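Local structure of bifunctional autolysin (6FXO) at residues L60-L65 with K222-Y227; V107-H112 with K181-S186. The protein probably hydrolyses the glycan strands of bacterial cell-wall peptidoglycan, acting as an N-acetylglucosaminidase of glycoside hydrolase family 73. All blocks are in the same frame, centred on the assembly; numbering follows the deposited sequence.

Contact 1: L60-L65 with K222-Y227; sequences LKYQFL and KIIKGY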
# COMPACT_ATOMS: atom_id res chain seq x y z
N LEU A 60 -3.07 -12.01 6.93
CA LEU A 60 -3.26 -12.15 5.47
C LEU A 60 -4.56 -11.50 4.88
O LEU A 60 -4.48 -11.02 3.77
CB LEU A 60 -3.13 -13.62 4.95
CG LEU A 60 -1.92 -14.54 5.36
CD1 LEU A 60 -1.95 -15.79 4.51
CD2 LEU A 60 -0.57 -13.94 5.14
N LYS A 61 -5.70 -11.44 5.63
CA LYS A 61 -6.86 -10.82 5.00
C LYS A 61 -6.64 -9.33 4.67
O LYS A 61 -7.41 -8.78 3.93
CB LYS A 61 -8.18 -10.98 5.81
CG LYS A 61 -8.17 -10.52 7.29
CD LYS A 61 -9.48 -10.93 8.03
CE LYS A 61 -9.61 -10.43 9.47
NZ LYS A 61 -10.87 -10.87 10.18
N TYR A 62 -5.56 -8.68 5.20
CA TYR A 62 -5.40 -7.28 4.87
C TYR A 62 -5.14 -6.97 3.42
O TYR A 62 -5.23 -5.80 3.06
CB TYR A 62 -4.58 -6.47 5.95
CG TYR A 62 -5.38 -6.15 7.22
CD1 TYR A 62 -5.67 -7.14 8.15
CD2 TYR A 62 -5.91 -4.88 7.45
CE1 TYR A 62 -6.47 -6.89 9.25
CE2 TYR A 62 -6.72 -4.60 8.59
CZ TYR A 62 -6.98 -5.60 9.46
OH TYR A 62 -7.67 -5.31 10.62
N GLN A 63 -4.82 -8.03 2.57
CA GLN A 63 -4.58 -7.81 1.15
C GLN A 63 -5.90 -7.49 0.47
O GLN A 63 -5.91 -7.01 -0.65
CB GLN A 63 -3.85 -8.99 0.46
CG GLN A 63 -4.56 -10.33 0.39
CD GLN A 63 -3.45 -11.34 0.15
OE1 GLN A 63 -2.95 -11.50 -1.04
NE2 GLN A 63 -3.01 -12.01 1.31
N PHE A 64 -6.98 -7.84 1.13
CA PHE A 64 -8.34 -7.57 0.63
C PHE A 64 -8.93 -6.27 1.22
O PHE A 64 -10.06 -5.92 0.91
CB PHE A 64 -9.27 -8.73 0.80
CG PHE A 64 -8.71 -10.07 0.43
CD1 PHE A 64 -8.36 -10.38 -0.91
CD2 PHE A 64 -8.49 -11.03 1.40
CE1 PHE A 64 -7.81 -11.57 -1.21
CE2 PHE A 64 -7.93 -12.25 1.07
CZ PHE A 64 -7.59 -12.52 -0.23
N LEU A 65 -8.18 -5.60 2.11
CA LEU A 65 -8.71 -4.36 2.67
C LEU A 65 -8.80 -3.29 1.51
O LEU A 65 -7.85 -3.17 0.74
CB LEU A 65 -7.77 -3.79 3.79
CG LEU A 65 -8.09 -2.42 4.40
CD1 LEU A 65 -9.22 -2.56 5.53
CD2 LEU A 65 -6.81 -1.66 4.88
N LYS A 222 1.07 -8.03 5.75
CA LYS A 222 1.68 -8.15 7.09
C LYS A 222 2.03 -6.78 7.66
O LYS A 222 1.71 -6.46 8.82
CB LYS A 222 2.97 -9.07 7.10
CG LYS A 222 2.70 -10.61 7.18
CD LYS A 222 3.89 -11.55 6.67
CE LYS A 222 3.62 -13.07 6.71
NZ LYS A 222 4.75 -13.98 6.21
N ILE A 223 2.68 -5.96 6.85
CA ILE A 223 3.06 -4.66 7.32
C ILE A 223 1.87 -3.75 7.60
O ILE A 223 1.98 -2.88 8.46
CB ILE A 223 3.89 -4.04 6.18
CG1 ILE A 223 5.15 -4.84 5.83
CG2 ILE A 223 4.24 -2.62 6.47
CD1 ILE A 223 5.66 -4.20 4.48
N ILE A 224 0.78 -3.92 6.90
CA ILE A 224 -0.41 -3.07 7.09
C ILE A 224 -1.12 -3.43 8.32
O ILE A 224 -1.56 -2.56 9.05
CB ILE A 224 -1.40 -3.10 5.88
CG1 ILE A 224 -0.89 -2.32 4.68
CG2 ILE A 224 -2.81 -2.63 6.29
CD1 ILE A 224 -1.64 -2.79 3.47
N LYS A 225 -1.27 -4.69 8.52
CA LYS A 225 -1.95 -5.09 9.69
C LYS A 225 -1.06 -4.69 10.85
O LYS A 225 -1.58 -4.38 11.90
CB LYS A 225 -2.16 -6.60 9.71
CG LYS A 225 -2.93 -7.12 10.93
CD LYS A 225 -2.06 -8.02 11.81
CE LYS A 225 -2.81 -8.78 12.88
NZ LYS A 225 -1.95 -9.80 13.55
N GLY A 226 0.27 -4.60 10.64
CA GLY A 226 1.13 -4.22 11.77
C GLY A 226 0.86 -2.78 12.16
O GLY A 226 0.79 -2.46 13.34
N TYR A 227 0.66 -1.95 11.18
CA TYR A 227 0.39 -0.60 11.52
C TYR A 227 -0.99 -0.50 12.17
O TYR A 227 -1.15 0.28 13.08
CB TYR A 227 0.36 0.36 10.27
CG TYR A 227 1.67 0.56 9.60
CD1 TYR A 227 2.64 1.41 10.13
CD2 TYR A 227 2.00 -0.14 8.45
CE1 TYR A 227 3.89 1.53 9.55
CE2 TYR A 227 3.24 -0.01 7.86
CZ TYR A 227 4.18 0.82 8.41
OH TYR A 227 5.41 0.98 7.81
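Y62 sets one face of its phenol ring against K225, while I224 approaches the ring obliquely. The bond from CA to CB of Y62 heads toward helix 216-231, and a chi1 of -76° sets Y62 CG beside the backbone N, 4.1 Å from K225 CB. Beyond CG the ring divides its contacts. On one branch Y62 CD1 lies 3.9 Å from K225 CB, and Y62 CE1 keeps the same spacing to K225 CG, so the lysine crosses the ring face at about a right angle with its first two methylenes. On the other branch Y62 CD2 meets I224 CG2 at 4.0 Å, with L65 CD2 lying more loosely beside the same methyl. In this lysozyme-clan enzyme the contact packs a short 3-10 turn against a long helix near the C-terminal end of the family region, and Y228 and F238 add aromatic neighbours to the ring. At the tip, Y62 OH hydrogen-bonds to G235 N. Within the turn, L60 O accepts from both Q63 N (3.2 Å) and Q63 NE2 (3.0 Å), arriving from opposite faces of its plane; Q63 NE2 also bonds to N218 OD1 on helix 216-231.

Contact 2: V107-H112 with K181-S186; sequences VYLISH and KFIGNS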
# COMPACT_ATOMS: atom_id res chain seq x y z
N VAL A 107 -4.30 4.39 6.53
CA VAL A 107 -3.09 3.64 6.85
C VAL A 107 -2.20 3.46 5.60
O VAL A 107 -1.01 3.42 5.73
CB VAL A 107 -3.33 2.30 7.59
CG1 VAL A 107 -4.27 2.51 8.77
CG2 VAL A 107 -3.86 1.24 6.63
N TYR A 108 -2.81 3.39 4.41
CA TYR A 108 -2.07 3.23 3.20
C TYR A 108 -1.27 4.44 2.93
O TYR A 108 -0.15 4.35 2.40
CB TYR A 108 -3.00 2.93 2.02
CG TYR A 108 -2.31 2.71 0.68
CD1 TYR A 108 -1.75 1.48 0.36
CD2 TYR A 108 -2.25 3.72 -0.26
CE1 TYR A 108 -1.16 1.27 -0.87
CE2 TYR A 108 -1.65 3.52 -1.50
CZ TYR A 108 -1.11 2.29 -1.80
OH TYR A 108 -0.51 2.07 -3.02
N LEU A 109 -1.85 5.61 3.32
CA LEU A 109 -1.12 6.84 3.09
C LEU A 109 0.04 7.03 4.06
O LEU A 109 1.11 7.47 3.64
CB LEU A 109 -2.06 8.02 3.21
CG LEU A 109 -1.78 9.25 2.41
CD1 LEU A 109 -2.04 8.99 0.95
CD2 LEU A 109 -2.75 10.36 2.90
N ILE A 110 -0.19 6.71 5.40
CA ILE A 110 0.84 6.88 6.32
C ILE A 110 1.99 5.86 6.11
O ILE A 110 3.14 6.29 6.10
CB ILE A 110 0.21 6.67 7.71
CG1 ILE A 110 -0.72 7.82 8.07
CG2 ILE A 110 1.29 6.37 8.85
CD1 ILE A 110 -1.50 7.40 9.34
N SER A 111 1.68 4.55 5.89
CA SER A 111 2.78 3.67 5.72
C SER A 111 3.57 4.13 4.53
O SER A 111 4.78 4.04 4.57
CB SER A 111 2.31 2.22 5.62
OG SER A 111 1.48 2.04 4.51
N HIS A 112 2.90 4.64 3.52
CA HIS A 112 3.68 5.09 2.39
C HIS A 112 4.55 6.28 2.86
O HIS A 112 5.69 6.32 2.49
CB HIS A 112 2.86 5.59 1.20
CG HIS A 112 2.53 4.46 0.30
ND1 HIS A 112 1.87 3.38 0.77
CD2 HIS A 112 2.91 4.19 -0.97
CE1 HIS A 112 1.85 2.44 -0.18
NE2 HIS A 112 2.47 2.91 -1.24
N LYS A 181 -1.69 13.83 -3.14
CA LYS A 181 -2.43 13.56 -4.36
C LYS A 181 -1.77 12.50 -5.20
O LYS A 181 -2.45 11.74 -5.85
CB LYS A 181 -2.62 14.85 -5.18
CG LYS A 181 -1.53 15.15 -6.20
N PHE A 182 -0.44 12.43 -5.13
CA PHE A 182 0.33 11.46 -5.90
C PHE A 182 0.19 9.99 -5.58
O PHE A 182 0.42 9.15 -6.46
CB PHE A 182 1.80 11.87 -5.92
CG PHE A 182 2.04 13.01 -6.88
CD1 PHE A 182 2.36 14.27 -6.42
CD2 PHE A 182 1.95 12.81 -8.25
CE1 PHE A 182 2.58 15.32 -7.30
CE2 PHE A 182 2.16 13.86 -9.13
CZ PHE A 182 2.48 15.11 -8.65
N ILE A 183 -0.19 9.67 -4.35
CA ILE A 183 -0.36 8.28 -3.92
C ILE A 183 -1.67 7.61 -4.31
O ILE A 183 -2.77 8.12 -4.03
CB ILE A 183 -0.12 8.22 -2.40
CG1 ILE A 183 1.12 9.05 -2.03
CG2 ILE A 183 -0.02 6.76 -1.93
CD1 ILE A 183 2.39 8.77 -2.88
N GLY A 184 -1.54 6.44 -4.93
CA GLY A 184 -2.67 5.66 -5.37
C GLY A 184 -3.31 6.05 -6.69
O GLY A 184 -4.31 5.43 -7.05
N ASN A 185 -2.78 7.04 -7.45
CA ASN A 185 -3.47 7.35 -8.71
C ASN A 185 -3.31 6.22 -9.67
O ASN A 185 -4.26 5.73 -10.26
CB ASN A 185 -2.92 8.59 -9.39
CG ASN A 185 -3.17 9.87 -8.68
OD1 ASN A 185 -4.24 10.46 -8.82
ND2 ASN A 185 -2.22 10.38 -7.93
N SER A 186 -2.06 5.83 -9.81
CA SER A 186 -1.66 4.76 -10.70
C SER A 186 -2.11 3.38 -10.34
O SER A 186 -2.17 2.51 -11.21
CB SER A 186 -0.14 4.77 -10.91
OG SER A 186 0.16 4.98 -12.28
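I183 inserts one methyl, CG2, among three side chains of helix 106-116. With CG2 anti to its backbone N and CG1 turned beside that nitrogen (chi1 -45°), the torsion of the isoleucine directs CG2 to two rings and leaves CB against L109. I183 CG2 comes 3.7 Å from Y108 CE2 and 4.0 Å from H112 CD2, meeting both rings obliquely, while the CB of I183 lies 3.9 Å from L109 CD1. Y108 and H112, which share this methyl, lie one helical turn apart. The imidazole places CE1 of H112 over one face of the Y108 ring, 3.2 Å above its plane and offset toward the rim. A weak bond from H112 ND1 to Y108 O (2.8 Å, N-H...O angle 126°) probably helps limit the rotation of the imidazole. F147 also touches both H112 and I183, and L67 packs on Y108.

The rest of 181-186 is much looser. After I183 the chain turns at G184 with positive phi, lying beside the Y108 ring, and N185 and S186 are exposed, N185 being poorly ordered as well. F182, also exposed, touches I149, while the side chain of K181 sets off away from helix 106-116 and touches Y102 of helix 92-102. Thus the loop is held to the helix through essentially one residue.

In GH73 enzymes the helix corresponding to 106-116 probably ends at the catalytic glutamate, so I183 probably packs on a helix that leads toward the active site. Being apolar and undirected, the contact positions I183 by shape, with no polar bond between the two segments.

From the N terminus the chain passes strand 4-9 and three helices before reaching 60-65, the first half of contact 1. It then runs through helices 75-82 and 92-102 to 107-112, where contact 2 begins; that contact closes its own loop at 181-186, after helix 172-180. Only later does helix 216-231 return to 60-65, so contact 2 is nested inside the loop closed by contact 1. Helices 106-116 and 216-231 join the two directly: I224 CG2 lies 4.0 Å from V107 CG2, and Y227 also packs against S111. Together the contacts connect the 3-10 turn, both helices and the 181-186 loop. The centres of the two contacts are about 15 Å apart.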